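Local coordinates for ferredoxin--NADP reductase, apicoplast (Plasmodium falciparum, PDB 3JQQ), which transfers electrons between ferredoxin and NADP(H) through a bound FAD in the apicoplast, and may serve the last step of isoprenoid precursor synthesis, at residues 165-170 against 190-195. The protein carries 1 engineered substitution. Residues are numbered along the deposited sequence; the frame is centred on the assembly and turned at random.
Sequences DAIQKN and KKLFAY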
loop_
_atom_site.group_PDB
_atom_site.type_symbol
_atom_site.label_atom_id
_atom_site.label_comp_id
_atom_site.label_asym_id
_atom_site.label_seq_id
_atom_site.Cartn_x
_atom_site.Cartn_y
_atom_site.Cartn_z
ATOM N N ASP B 165 -21.112 -4.283 -24.128
ATOM C CA ASP B 165 -21.519 -5.251 -25.146
ATOM C C ASP B 165 -20.457 -6.329 -25.349
ATOM O O ASP B 165 -20.396 -6.964 -26.401
ATOM C CB ASP B 165 -21.798 -4.538 -26.470
ATOM C CG ASP B 165 -20.635 -3.675 -26.919
ATOM O OD1 ASP B 165 -19.536 -3.810 -26.342
ATOM O OD2 ASP B 165 -20.818 -2.862 -27.850
ATOM N N ALA B 166 -19.630 -6.531 -24.329
ATOM C CA ALA B 166 -18.479 -7.427 -24.423
ATOM C C ALA B 166 -18.821 -8.815 -24.949
ATOM O O ALA B 166 -18.158 -9.325 -25.852
ATOM C CB ALA B 166 -17.771 -7.516 -23.080
ATOM N N ILE B 167 -19.841 -9.441 -24.370
ATOM C CA ILE B 167 -20.246 -10.774 -24.805
ATOM C C ILE B 167 -20.749 -10.798 -26.250
ATOM O O ILE B 167 -20.418 -11.702 -27.016
ATOM C CB ILE B 167 -21.336 -11.358 -23.886
ATOM C CG1 ILE B 167 -20.845 -11.401 -22.437
ATOM C CG2 ILE B 167 -21.742 -12.746 -24.357
ATOM C CD1 ILE B 167 -21.858 -11.964 -21.465
ATOM N N GLN B 168 -21.603 -9.845 -26.623
ATOM C CA GLN B 168 -22.102 -9.821 -27.988
ATOM C C GLN B 168 -21.018 -9.578 -29.025
ATOM O O GLN B 168 -21.025 -10.230 -30.035
ATOM C CB GLN B 168 -23.288 -8.883 -28.180
ATOM C CG GLN B 168 -22.952 -7.408 -28.260
ATOM C CD GLN B 168 -23.641 -6.665 -29.434
ATOM O OE1 GLN B 168 -23.881 -7.244 -30.498
ATOM N NE2 GLN B 168 -23.942 -5.382 -29.236
ATOM N N LYS B 169 -20.083 -8.676 -28.760
ATOM C CA LYS B 169 -19.029 -8.343 -29.716
ATOM C C LYS B 169 -17.847 -9.294 -29.578
ATOM O O LYS B 169 -16.885 -9.222 -30.344
ATOM C CB LYS B 169 -18.556 -6.902 -29.516
ATOM C CG LYS B 169 -19.644 -5.852 -29.680
ATOM C CD LYS B 169 -20.168 -5.803 -31.109
ATOM C CE LYS B 169 -21.267 -4.758 -31.252
ATOM N NZ LYS B 169 -21.850 -4.739 -32.624
ATOM N N ASN B 170 -17.925 -10.179 -28.597
ATOM C CA ASN B 170 -16.834 -11.104 -28.309
ATOM C C ASN B 170 -15.494 -10.381 -28.211
ATOM O O ASN B 170 -14.511 -10.781 -28.835
ATOM C CB ASN B 170 -16.776 -12.213 -29.360
ATOM C CG ASN B 170 -17.961 -13.154 -29.272
ATOM O OD1 ASN B 170 -18.403 -13.512 -28.179
ATOM N ND2 ASN B 170 -18.483 -13.561 -30.423
ATOM N N LYS B 190 -16.716 -14.810 -14.500
ATOM C CA LYS B 190 -17.962 -15.452 -14.108
ATOM C C LYS B 190 -19.124 -14.958 -14.964
ATOM O O LYS B 190 -20.028 -15.727 -15.288
ATOM C CB LYS B 190 -18.244 -15.234 -12.618
ATOM C CG LYS B 190 -17.362 -16.075 -11.703
ATOM C CD LYS B 190 -17.537 -15.681 -10.242
ATOM C CE LYS B 190 -16.728 -16.586 -9.324
ATOM N NZ LYS B 190 -16.802 -16.132 -7.911
ATOM N N LYS B 191 -19.098 -13.682 -15.339
ATOM C CA LYS B 191 -20.128 -13.153 -16.228
ATOM C C LYS B 191 -19.946 -13.652 -17.659
ATOM O O LYS B 191 -20.895 -14.115 -18.289
ATOM C CB LYS B 191 -20.155 -11.623 -16.218
ATOM C CG LYS B 191 -21.097 -11.037 -17.265
ATOM C CD LYS B 191 -21.049 -9.519 -17.295
ATOM C CE LYS B 191 -21.812 -8.968 -18.495
ATOM N NZ LYS B 191 -23.252 -9.358 -18.482
ATOM N N LEU B 192 -18.719 -13.558 -18.165
ATOM C CA LEU B 192 -18.432 -13.896 -19.556
ATOM C C LEU B 192 -18.633 -15.381 -19.858
ATOM O O LEU B 192 -19.217 -15.740 -20.882
ATOM C CB LEU B 192 -17.006 -13.474 -19.928
ATOM C CG LEU B 192 -16.646 -11.991 -19.784
ATOM C CD1 LEU B 192 -15.133 -11.799 -19.786
ATOM C CD2 LEU B 192 -17.291 -11.157 -20.880
ATOM N N PHE B 193 -18.150 -16.240 -18.967
ATOM C CA PHE B 193 -18.207 -17.684 -19.192
ATOM C C PHE B 193 -19.416 -18.342 -18.527
ATOM O O PHE B 193 -19.503 -19.568 -18.460
ATOM C CB PHE B 193 -16.915 -18.356 -18.723
ATOM C CG PHE B 193 -15.702 -17.970 -19.526
ATOM C CD1 PHE B 193 -15.672 -18.161 -20.898
ATOM C CD2 PHE B 193 -14.585 -17.432 -18.905
ATOM C CE1 PHE B 193 -14.556 -17.811 -21.636
ATOM C CE2 PHE B 193 -13.466 -17.082 -19.636
ATOM C CZ PHE B 193 -13.450 -17.272 -21.004
ATOM N N ALA B 194 -20.339 -17.524 -18.033
ATOM C CA ALA B 194 -21.582 -18.016 -17.430
ATOM C C ALA B 194 -21.362 -18.961 -16.245
ATOM O O ALA B 194 -22.132 -19.901 -16.040
ATOM C CB ALA B 194 -22.455 -18.683 -18.486
ATOM N N TYR B 195 -20.322 -18.693 -15.460
ATOM C CA TYR B 195 -19.955 -19.540 -14.332
ATOM C C TYR B 195 -21.116 -19.872 -13.402
ATOM O O TYR B 195 -21.852 -18.989 -12.965
ATOM C CB TYR B 195 -18.832 -18.907 -13.511
ATOM C CG TYR B 195 -18.227 -19.838 -12.491
ATOM C CD1 TYR B 195 -17.178 -20.678 -12.835
ATOM C CD2 TYR B 195 -18.706 -19.888 -11.185
ATOM C CE1 TYR B 195 -16.618 -21.541 -11.914
ATOM C CE2 TYR B 195 -18.150 -20.752 -10.250
ATOM C CZ TYR B 195 -17.105 -21.576 -10.625
ATOM O OH TYR B 195 -16.532 -22.437 -9.710
#
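Two torsions carry I167 across to L192 and K191: chi1 of -57° sets CG1 opposite its own carbonyl carbon, and a fully extended chi2 then carries CD1 straight out from the short helix 166-169 to the end of helix 183-192. On the way CG1 of I167 meets methyl CD2 of L192 at 3.9 Å, the two side chains passing at a slant. Farther out, CD1 of I167 lies 4.0 Å from the carbonyl O of K191, over the last turn of the longer helix. In K191, chi1 of 173° sets CG anti to the backbone N, and the chain bends at chi4, leaving CE and NZ each 4.2 Å from CD1 of I167. The aliphatic length of a lysine suits this edge, since it can flank a hydrophobic neighbour in a residue that is exposed overall. The small A166 is consistent with this close approach, I167 and L192 having CA atoms 6.4 Å apart; its CB is 4.3 Å from CD2 of L192, and both residues also rest on F173. A166 and L192 form the buried side, L192 reaching I211 of strand 211-217 as well. N170, at positive phi, ends the short helix in a Schellman motif, and its OD1 accepts a hydrogen bond from the backbone N of T208. The two helices flank strand 173-178 in sequence and meet beside the NAD-binding domain's parallel sheet, away from the nucleotide sites. No hydrogen bond or salt bridge crosses the 160 Å² contact, so between these segments it rests on van der Waals packing, with no directional bond to fix its geometry.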